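Side-chain contacts in CRISPR-associated protein, Cse1 family (Acidimicrobium ferrooxidans, PDB 4H3T), which probably serves as the large Cse1 subunit of the type I-E CRISPR Cascade complex, which recognises invading DNA: residues H432-S435 against K436-R439; L164-R167 against H168-S172; D232-P235 against A236-D240. The protein carries 1 engineered substitution. All coordinates share one frame; numbering follows the deposited sequence.

Interaction 1: residues H432-S435 against K436-R439; sequences HEES and KRHR
E433 and K436 each place CG anti to their own carbonyl carbon (chi1 -70° and -69°), and the two chains then run alongside each other in one direction. A bend at the last torsion of K436 (chi4 63°) brings its amino group to the carboxylate. NZ sits 3.1 Å from E433 OE1, in a salt bridge reached from above the carboxylate plane. It lies on the surface. The H438 ring is turned back towards the helix, its CG also anti to the carbonyl carbon. Its ND1 donates to E434 O over 2.7 Å, in a nearly straight bond with the oxygen close to the ring plane. ND1 approaches from above the carbonyl plane. The backbone N atoms of R437 and H438 reach this oxygen only weakly. The E434 chain bends at chi2 and brings OE2 within 3.4 Å of H438 CE1, outside the rim of the ring, with the two planes steeply inclined. Its OE1 bonds to Y427 OH, which also takes R437 NH1; Y427 meets the H438 ring edge-to-face. R437 NE bonds to F431 O. A water joins R437 NH2 to H432 ND1, weakly at the histidine. With an alanine in place of H438, E434 O would probably keep just weak backbone bonds, and Y427 would lose its ring partner. R437 N donates to E433 O over 2.9 Å, the i to i+4 bond of a helix that has E433 at its N-cap position. This single-turn helix, 434-437, lies in the connection between the two strands, 426-427 and 438-439, of a small antiparallel sheet.

Interaction 2: residues L164-R167 against H168-S172; sequences LVER and HAFGS
The H168 ring lies alongside L164, one helical turn back, with the two side chains leaving the helix in the same direction. H168 CD2 is 3.3 Å from L164 O, and L164 CD1 lies 4.0 Å from H168 NE2. Both ring nitrogens have partners: NE2 bonds to F112 O and ND1 to R263 N. These two bonds hold the buried ring at a set rotation. The backbone bond from H168 N to L164 O is weak. E166 crosses F170 at about a right angle. Its chain leaves with CG anti to the backbone N (chi1 -172°) and bends at chi2, which carries the carboxylate over to F170. There OE2 lies 3.5 Å from F170 CB, and the carboxylate is tilted by only 21° from the ring plane. The same OE2 bonds to T51 OG1, a partner for a buried polar atom. This is i to i+4 packing within helix 157-170, which is set against helix 52-68, helix 196-199 and strand 263-272. F170 and A169 touch helix 196-199, V165 and E166 touch helix 52-68, and L164, R167 and H168 reach I265 on the strand. E166 O accepts two backbone bonds, from F170 N over 2.9 Å and from A169 N over 3.2 Å. The second donor stands well above the carbonyl plane. This oxygen also lies at the edge of the F170 ring. R167 bends at chi2 (52°), and its CD passes 3.7 Å from G171 CA. Its guanidinium continues to a salt bridge with D175 and a hydrogen bond to S130 O.

Interaction 3: residues D232-P235 against A236-D240; sequences DDVP and AWERD
R239 NH2 donates to V234 O over 2.9 Å. The oxygen lies near the guanidinium plane, at its edge, while NH2 is tilted 20° from the carbonyl plane. A bend at chi3 folds the arginine back to reach it. The other end nitrogen, NH1, forms a salt bridge with D252, so the guanidinium is gripped from two directions. E238 N donates to P235 O over 3.0 Å, and R239 N adds a weak bond to the same oxygen. Further out, the E238 carboxylate lies by V234 and P235, with OE1 3.7 Å from V234 CG1. Its OE2 is held by R66 and Y94 OH. V234 CG2 packs 3.7 Å from R239 CG. P235 lies over one face of the W237 indole. Its CB stands 3.7 Å from the centroid of the six-membered ring, in a CH-pi contact, and P235 CG is 3.4 Å from W237 CE2. The indole NE1 bonds to Y94 OH. A236 and W237 have the backbone angles of a type I beta turn, closed by the bond from E238 N to P235 O, with the turn lying in the loop between helix 210-217 and strand 248-249.

Interactions 2 and 3 lie close together, with centres about 18 Å apart and nearest atoms about 8 Å apart. They do not touch, but they share neighbours. L59 of helix 52-68 meets both V165 and W237. F112 meets both H168 and W237, and Q261 meets both H168 and A236. The two contacts thus belong to one packed region. Interaction 1 is remote, on the other side of the chain's centre. Its centre is about 57 Å from that of interaction 2 and about 71 Å from that of interaction 3, and it lies on the surface. A glycerol, probably from the crystallisation liquor, sits about 4 Å from the W237 side chain in interaction 3.

Interaction 1: residues H432-S435 against K436-R439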
ATOM      1  N   HIS A 432     -36.862  35.387 -10.137  1.00 63.41           N
ATOM      2  CA  HIS A 432     -36.927  36.649 -10.874  1.00 64.32           C
ATOM      3  C   HIS A 432     -35.614  37.049 -11.496  1.00 63.37           C
ATOM      4  O   HIS A 432     -35.503  38.143 -12.009  1.00 63.33           O
ATOM      5  CB  HIS A 432     -37.454  37.727  -9.920  1.00 69.06           C
ATOM      6  CG  HIS A 432     -38.679  37.264  -9.171  1.00 75.27           C
ATOM      7  ND1 HIS A 432     -39.906  37.098  -9.813  1.00 78.37           N
ATOM      8  CD2 HIS A 432     -38.810  36.872  -7.877  1.00 78.53           C
ATOM      9  CE1 HIS A 432     -40.755  36.677  -8.881  1.00 77.98           C
ATOM     10  NE2 HIS A 432     -40.133  36.494  -7.708  1.00 78.85           N
ATOM     11  N   GLU A 433     -34.678  36.111 -11.595  1.00 60.74           N
ATOM     12  CA  GLU A 433     -33.373  36.287 -12.221  1.00 60.87           C
ATOM     13  C   GLU A 433     -33.160  35.089 -13.102  1.00 61.38           C
ATOM     14  O   GLU A 433     -33.442  33.962 -12.681  1.00 58.41           O
ATOM     15  CB  GLU A 433     -32.242  36.391 -11.146  1.00 63.10           C
ATOM     16  CG  GLU A 433     -32.262  37.679 -10.329  1.00 73.79           C
ATOM     17  CD  GLU A 433     -31.672  37.569  -8.929  1.00103.83           C
ATOM     18  OE1 GLU A 433     -30.465  37.252  -8.809  1.00 89.96           O
ATOM     19  OE2 GLU A 433     -32.420  37.793  -7.948  1.00100.92           O
ATOM     20  N   GLU A 434     -32.650  35.308 -14.284  1.00 58.20           N
ATOM     21  CA  GLU A 434     -32.439  34.270 -15.277  1.00 59.25           C
ATOM     22  C   GLU A 434     -31.525  33.134 -14.753  1.00 65.25           C
ATOM     23  O   GLU A 434     -31.871  31.957 -14.950  1.00 63.55           O
ATOM     24  CB  GLU A 434     -31.908  34.950 -16.587  1.00 60.93           C
ATOM     25  CG  GLU A 434     -31.890  34.097 -17.843  1.00 69.50           C
ATOM     26  CD  GLU A 434     -33.245  33.644 -18.353  1.00 77.33           C
ATOM     27  OE1 GLU A 434     -34.262  33.994 -17.712  1.00 58.22           O
ATOM     28  OE2 GLU A 434     -33.298  32.960 -19.406  1.00 72.47           O
ATOM     29  N   SER A 435     -30.459  33.456 -13.978  1.00 63.46           N
ATOM     30  CA  SER A 435     -29.568  32.449 -13.376  1.00 62.67           C
ATOM     31  C   SER A 435     -30.304  31.567 -12.342  1.00 63.24           C
ATOM     32  O   SER A 435     -30.115  30.336 -12.304  1.00 60.13           O
ATOM     33  CB  SER A 435     -28.385  33.132 -12.674  1.00 67.22           C
ATOM     34  OG  SER A 435     -28.807  33.927 -11.570  1.00 76.91           O
ATOM     35  N   LYS A 436     -31.103  32.210 -11.477  1.00 56.36           N
ATOM     36  CA  LYS A 436     -31.889  31.502 -10.466  1.00 54.35           C
ATOM     37  C   LYS A 436     -33.048  30.707 -11.079  1.00 53.35           C
ATOM     38  O   LYS A 436     -33.450  29.729 -10.490  1.00 51.58           O
ATOM     39  CB  LYS A 436     -32.441  32.477  -9.421  1.00 57.45           C
ATOM     40  CG  LYS A 436     -31.364  33.089  -8.510  1.00 74.17           C
ATOM     41  CD  LYS A 436     -32.021  33.910  -7.373  1.00 86.58           C
ATOM     42  CE  LYS A 436     -31.084  34.233  -6.231  1.00 97.70           C
ATOM     43  NZ  LYS A 436     -29.939  35.092  -6.642  1.00105.58           N
ATOM     44  N   ARG A 437     -33.574  31.095 -12.249  1.00 47.98           N
ATOM     45  CA  ARG A 437     -34.641  30.297 -12.889  1.00 46.43           C
ATOM     46  C   ARG A 437     -34.106  28.933 -13.377  1.00 46.87           C
ATOM     47  O   ARG A 437     -34.869  27.985 -13.382  1.00 47.37           O
ATOM     48  CB  ARG A 437     -35.273  31.052 -14.077  1.00 44.33           C
ATOM     49  CG  ARG A 437     -36.112  32.236 -13.670  1.00 46.24           C
ATOM     50  CD  ARG A 437     -36.868  32.801 -14.833  1.00 44.91           C
ATOM     51  NE  ARG A 437     -37.904  33.755 -14.405  1.00 45.93           N
ATOM     52  CZ  ARG A 437     -38.705  34.429 -15.220  1.00 48.31           C
ATOM     53  NH1 ARG A 437     -38.571  34.322 -16.540  1.00 47.78           N
ATOM     54  NH2 ARG A 437     -39.620  35.244 -14.729  1.00 43.40           N
ATOM     55  N   HIS A 438     -32.823  28.854 -13.803  1.00 43.04           N
ATOM     56  CA  HIS A 438     -32.188  27.652 -14.303  1.00 43.42           C
ATOM     57  C   HIS A 438     -31.656  26.900 -13.104  1.00 49.92           C
ATOM     58  O   HIS A 438     -30.550  27.189 -12.630  1.00 47.10           O
ATOM     59  CB  HIS A 438     -31.060  27.989 -15.271  1.00 45.30           C
ATOM     60  CG  HIS A 438     -31.485  28.563 -16.586  1.00 48.57           C
ATOM     61  ND1 HIS A 438     -31.684  29.920 -16.741  1.00 51.50           N
ATOM     62  CD2 HIS A 438     -31.669  27.954 -17.784  1.00 50.27           C
ATOM     63  CE1 HIS A 438     -32.058  30.099 -18.003  1.00 51.32           C
ATOM     64  NE2 HIS A 438     -32.044  28.945 -18.679  1.00 51.46           N
ATOM     65  N   ARG A 439     -32.453  25.954 -12.603  1.00 45.09           N
ATOM     66  CA  ARG A 439     -32.145  25.251 -11.375  1.00 43.13           C
ATOM     67  C   ARG A 439     -32.626  23.791 -11.429  1.00 44.94           C
ATOM     68  O   ARG A 439     -33.591  23.451 -12.120  1.00 41.89           O
ATOM     69  CB  ARG A 439     -32.812  25.993 -10.211  1.00 41.36           C
ATOM     70  CG  ARG A 439     -34.338  25.939 -10.265  1.00 47.41           C
ATOM     71  CD  ARG A 439     -35.018  26.823  -9.274  1.00 54.66           C
ATOM     72  NE  ARG A 439     -34.499  26.697  -7.907  1.00 57.05           N
ATOM     73  CZ  ARG A 439     -34.948  25.855  -6.974  1.00 74.88           C
ATOM     74  NH1 ARG A 439     -35.929  24.997  -7.250  1.00 59.40           N
ATOM     75  NH2 ARG A 439     -34.415  25.857  -5.761  1.00 75.18           N
TER
HETATM   76  O   HOH W   1     -40.951  35.625 -12.136  1.00 77.27           O

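Interaction 2: residues L164-R167 against H168-S172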
ATOM      1  N   LEU A 164       0.699 -17.178   5.674  1.00 36.11           N
ATOM      2  CA  LEU A 164       1.117 -17.078   7.062  1.00 36.23           C
ATOM      3  C   LEU A 164       1.798 -15.723   7.329  1.00 39.51           C
ATOM      4  O   LEU A 164       1.457 -15.052   8.278  1.00 37.44           O
ATOM      5  CB  LEU A 164       2.053 -18.240   7.373  1.00 37.32           C
ATOM      6  CG  LEU A 164       2.735 -18.306   8.695  1.00 41.39           C
ATOM      7  CD1 LEU A 164       1.713 -18.384   9.825  1.00 40.35           C
ATOM      8  CD2 LEU A 164       3.654 -19.518   8.734  1.00 44.48           C
ATOM      9  N   VAL A 165       2.703 -15.305   6.418  1.00 35.64           N
ATOM     10  CA  VAL A 165       3.394 -14.058   6.473  1.00 34.45           C
ATOM     11  C   VAL A 165       2.392 -12.933   6.338  1.00 36.28           C
ATOM     12  O   VAL A 165       2.398 -11.988   7.120  1.00 37.11           O
ATOM     13  CB  VAL A 165       4.505 -13.979   5.409  1.00 36.39           C
ATOM     14  CG1 VAL A 165       5.140 -12.565   5.417  1.00 36.52           C
ATOM     15  CG2 VAL A 165       5.589 -15.028   5.695  1.00 36.30           C
ATOM     16  N   GLU A 166       1.442 -13.091   5.444  1.00 35.83           N
ATOM     17  CA  GLU A 166       0.432 -12.072   5.251  1.00 35.85           C
ATOM     18  C   GLU A 166      -0.490 -11.948   6.443  1.00 38.22           C
ATOM     19  O   GLU A 166      -0.870 -10.821   6.788  1.00 35.67           O
ATOM     20  CB  GLU A 166      -0.375 -12.383   3.958  1.00 37.65           C
ATOM     21  CG  GLU A 166      -1.369 -11.301   3.498  1.00 40.91           C
ATOM     22  CD  GLU A 166      -2.798 -11.396   4.005  1.00 46.91           C
ATOM     23  OE1 GLU A 166      -3.038 -12.199   4.930  1.00 42.64           O
ATOM     24  OE2 GLU A 166      -3.661 -10.609   3.538  1.00 39.76           O
ATOM     25  N   ARG A 167      -0.897 -13.071   7.069  1.00 36.18           N
ATOM     26  CA  ARG A 167      -1.913 -13.005   8.111  1.00 36.23           C
ATOM     27  C   ARG A 167      -1.414 -12.322   9.377  1.00 38.06           C
ATOM     28  O   ARG A 167      -2.204 -11.708  10.066  1.00 36.40           O
ATOM     29  CB  ARG A 167      -2.461 -14.405   8.412  1.00 35.38           C
ATOM     30  CG  ARG A 167      -3.670 -14.390   9.299  1.00 33.77           C
ATOM     31  CD  ARG A 167      -4.792 -13.486   8.837  1.00 38.46           C
ATOM     32  NE  ARG A 167      -6.053 -14.007   9.334  1.00 39.41           N
ATOM     33  CZ  ARG A 167      -6.817 -14.883   8.711  1.00 44.59           C
ATOM     34  NH1 ARG A 167      -7.905 -15.371   9.310  1.00 38.46           N
ATOM     35  NH2 ARG A 167      -6.488 -15.319   7.503  1.00 38.37           N
ATOM     36  N   HIS A 168      -0.142 -12.451   9.710  1.00 37.09           N
ATOM     37  CA  HIS A 168       0.392 -11.751  10.876  1.00 35.77           C
ATOM     38  C   HIS A 168       0.314 -10.234  10.746  1.00 37.77           C
ATOM     39  O   HIS A 168       0.181  -9.525  11.761  1.00 37.51           O
ATOM     40  CB  HIS A 168       1.842 -12.105  11.100  1.00 36.23           C
ATOM     41  CG  HIS A 168       2.064 -13.363  11.848  1.00 38.08           C
ATOM     42  ND1 HIS A 168       1.812 -13.442  13.186  1.00 39.64           N
ATOM     43  CD2 HIS A 168       2.416 -14.594  11.387  1.00 39.27           C
ATOM     44  CE1 HIS A 168       2.137 -14.681  13.535  1.00 39.08           C
ATOM     45  NE2 HIS A 168       2.464 -15.420  12.471  1.00 38.28           N
ATOM     46  N   ALA A 169       0.331  -9.728   9.507  1.00 35.56           N
ATOM     47  CA  ALA A 169       0.345  -8.291   9.183  1.00 34.89           C
ATOM     48  C   ALA A 169      -1.032  -7.723   8.821  1.00 38.55           C
ATOM     49  O   ALA A 169      -1.238  -6.540   8.993  1.00 39.01           O
ATOM     50  CB  ALA A 169       1.310  -8.081   7.986  1.00 35.04           C
ATOM     51  N   PHE A 170      -1.918  -8.515   8.180  1.00 36.32           N
ATOM     52  CA  PHE A 170      -3.162  -8.011   7.608  1.00 38.29           C
ATOM     53  C   PHE A 170      -4.418  -8.669   8.199  1.00 44.03           C
ATOM     54  O   PHE A 170      -5.469  -8.485   7.665  1.00 40.41           O
ATOM     55  CB  PHE A 170      -3.162  -8.235   6.072  1.00 39.35           C
ATOM     56  CG  PHE A 170      -2.403  -7.190   5.301  1.00 39.20           C
ATOM     57  CD1 PHE A 170      -2.998  -5.993   4.978  1.00 41.13           C
ATOM     58  CD2 PHE A 170      -1.121  -7.445   4.819  1.00 42.53           C
ATOM     59  CE1 PHE A 170      -2.325  -5.025   4.213  1.00 40.10           C
ATOM     60  CE2 PHE A 170      -0.450  -6.478   4.022  1.00 43.69           C
ATOM     61  CZ  PHE A 170      -1.072  -5.279   3.732  1.00 42.20           C
ATOM     62  N   GLY A 171      -4.327  -9.334   9.321  1.00 41.15           N
ATOM     63  CA  GLY A 171      -5.505  -9.963   9.894  1.00 39.89           C
ATOM     64  C   GLY A 171      -6.577  -8.984  10.393  1.00 45.09           C
ATOM     65  O   GLY A 171      -6.354  -7.782  10.539  1.00 42.31           O
ATOM     66  N   SER A 172      -7.780  -9.487  10.609  1.00 41.36           N
ATOM     67  CA  SER A 172      -8.886  -8.654  11.076  1.00 40.28           C
ATOM     68  C   SER A 172      -9.224  -9.044  12.537  1.00 44.97           C
ATOM     69  O   SER A 172      -8.633  -9.993  13.089  1.00 42.74           O
ATOM     70  CB  SER A 172     -10.093  -8.864  10.162  1.00 45.05           C
ATOM     71  OG  SER A 172     -10.726 -10.101  10.463  1.00 43.49           O
TER

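Interaction 3: residues D232-P235 against A236-D240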
ATOM      1  N   ASP A 232      21.324  -4.510  17.431  1.00 58.26           N
ATOM      2  CA  ASP A 232      20.485  -5.266  18.364  1.00 58.59           C
ATOM      3  C   ASP A 232      19.043  -5.435  17.906  1.00 59.81           C
ATOM      4  O   ASP A 232      18.261  -6.015  18.644  1.00 62.44           O
ATOM      5  CB  ASP A 232      20.445  -4.562  19.735  1.00 63.51           C
ATOM      6  CG  ASP A 232      21.806  -4.400  20.378  1.00 78.77           C
ATOM      7  OD1 ASP A 232      22.585  -5.387  20.377  1.00 78.25           O
ATOM      8  OD2 ASP A 232      22.090  -3.289  20.883  1.00 87.06           O
ATOM      9  N   ASP A 233      18.673  -4.939  16.740  1.00 52.44           N
ATOM     10  CA  ASP A 233      17.276  -5.036  16.250  1.00 50.80           C
ATOM     11  C   ASP A 233      17.128  -6.333  15.458  1.00 52.32           C
ATOM     12  O   ASP A 233      17.594  -6.415  14.342  1.00 50.53           O
ATOM     13  CB  ASP A 233      16.940  -3.798  15.412  1.00 50.35           C
ATOM     14  CG  ASP A 233      15.689  -3.935  14.568  1.00 50.49           C
ATOM     15  OD1 ASP A 233      14.695  -4.539  15.056  1.00 47.89           O
ATOM     16  OD2 ASP A 233      15.701  -3.444  13.425  1.00 51.47           O
ATOM     17  N   VAL A 234      16.538  -7.367  16.063  1.00 51.53           N
ATOM     18  CA  VAL A 234      16.505  -8.668  15.424  1.00 49.58           C
ATOM     19  C   VAL A 234      15.054  -9.096  15.047  1.00 48.03           C
ATOM     20  O   VAL A 234      14.084  -8.775  15.708  1.00 46.14           O
ATOM     21  CB  VAL A 234      17.257  -9.758  16.264  1.00 53.16           C
ATOM     22  CG1 VAL A 234      18.691  -9.313  16.572  1.00 55.77           C
ATOM     23  CG2 VAL A 234      16.531 -10.126  17.547  1.00 52.29           C
ATOM     24  N   PRO A 235      14.939  -9.884  13.992  1.00 43.03           N
ATOM     25  CA  PRO A 235      13.615 -10.337  13.554  1.00 41.16           C
ATOM     26  C   PRO A 235      13.078 -11.481  14.422  1.00 46.05           C
ATOM     27  O   PRO A 235      13.813 -12.072  15.210  1.00 45.27           O
ATOM     28  CB  PRO A 235      13.877 -10.787  12.120  1.00 41.58           C
ATOM     29  CG  PRO A 235      15.269 -11.236  12.134  1.00 46.75           C
ATOM     30  CD  PRO A 235      15.987 -10.349  13.054  1.00 44.02           C
ATOM     31  N   ALA A 236      11.817 -11.814  14.207  1.00 43.35           N
ATOM     32  CA  ALA A 236      11.083 -12.786  14.996  1.00 44.01           C
ATOM     33  C   ALA A 236      11.769 -14.167  15.078  1.00 47.60           C
ATOM     34  O   ALA A 236      11.749 -14.775  16.154  1.00 45.25           O
ATOM     35  CB  ALA A 236       9.665 -12.933  14.476  1.00 42.89           C
ATOM     36  N   TRP A 237      12.350 -14.632  13.979  1.00 45.39           N
ATOM     37  CA  TRP A 237      13.012 -15.950  13.916  1.00 46.68           C
ATOM     38  C   TRP A 237      14.358 -15.963  14.625  1.00 51.53           C
ATOM     39  O   TRP A 237      14.863 -17.043  14.815  1.00 55.37           O
ATOM     40  CB  TRP A 237      13.183 -16.475  12.474  1.00 44.81           C
ATOM     41  CG  TRP A 237      13.982 -15.586  11.609  1.00 44.76           C
ATOM     42  CD1 TRP A 237      15.343 -15.414  11.613  1.00 46.44           C
ATOM     43  CD2 TRP A 237      13.450 -14.604  10.722  1.00 43.83           C
ATOM     44  NE1 TRP A 237      15.689 -14.490  10.681  1.00 45.88           N
ATOM     45  CE2 TRP A 237      14.541 -13.924  10.159  1.00 46.17           C
ATOM     46  CE3 TRP A 237      12.157 -14.275  10.304  1.00 43.41           C
ATOM     47  CZ2 TRP A 237      14.373 -12.902   9.236  1.00 44.45           C
ATOM     48  CZ3 TRP A 237      11.999 -13.255   9.392  1.00 44.02           C
ATOM     49  CH2 TRP A 237      13.113 -12.628   8.819  1.00 44.34           C
ATOM     50  N   GLU A 238      14.916 -14.817  15.065  1.00 46.00           N
ATOM     51  CA  GLU A 238      16.112 -14.787  15.901  1.00 47.05           C
ATOM     52  C   GLU A 238      15.705 -14.675  17.326  1.00 52.07           C
ATOM     53  O   GLU A 238      16.520 -14.847  18.182  1.00 53.36           O
ATOM     54  CB  GLU A 238      17.058 -13.623  15.537  1.00 48.92           C
ATOM     55  CG  GLU A 238      17.667 -13.801  14.158  1.00 51.13           C
ATOM     56  CD  GLU A 238      18.784 -12.830  13.886  1.00 46.41           C
ATOM     57  OE1 GLU A 238      19.497 -12.450  14.834  1.00 50.80           O
ATOM     58  OE2 GLU A 238      18.941 -12.434  12.713  1.00 47.91           O
ATOM     59  N   ARG A 239      14.452 -14.344  17.609  1.00 49.87           N
ATOM     60  CA  ARG A 239      14.000 -14.221  19.001  1.00 50.94           C
ATOM     61  C   ARG A 239      13.511 -15.592  19.503  1.00 52.76           C
ATOM     62  O   ARG A 239      13.321 -16.536  18.732  1.00 49.78           O
ATOM     63  CB  ARG A 239      12.893 -13.135  19.056  1.00 53.30           C
ATOM     64  CG  ARG A 239      13.417 -11.778  18.589  1.00 54.63           C
ATOM     65  CD  ARG A 239      12.301 -10.805  18.105  1.00 61.68           C
ATOM     66  NE  ARG A 239      11.996  -9.872  19.175  1.00 75.33           N
ATOM     67  CZ  ARG A 239      12.559  -8.686  19.363  1.00 74.36           C
ATOM     68  NH1 ARG A 239      12.229  -7.951  20.411  1.00 66.96           N
ATOM     69  NH2 ARG A 239      13.423  -8.204  18.481  1.00 63.01           N
ATOM     70  N   ASP A 240      13.354 -15.707  20.788  1.00 49.64           N
ATOM     71  CA  ASP A 240      12.758 -16.902  21.357  1.00 51.01           C
ATOM     72  C   ASP A 240      11.361 -17.125  20.748  1.00 52.07           C
ATOM     73  O   ASP A 240      10.617 -16.142  20.560  1.00 52.53           O
ATOM     74  CB  ASP A 240      12.575 -16.768  22.859  1.00 54.54           C
ATOM     75  CG  ASP A 240      13.852 -16.741  23.664  1.00 69.60           C
ATOM     76  OD1 ASP A 240      14.891 -17.209  23.146  1.00 70.05           O
ATOM     77  OD2 ASP A 240      13.818 -16.220  24.789  1.00 74.61           O
TER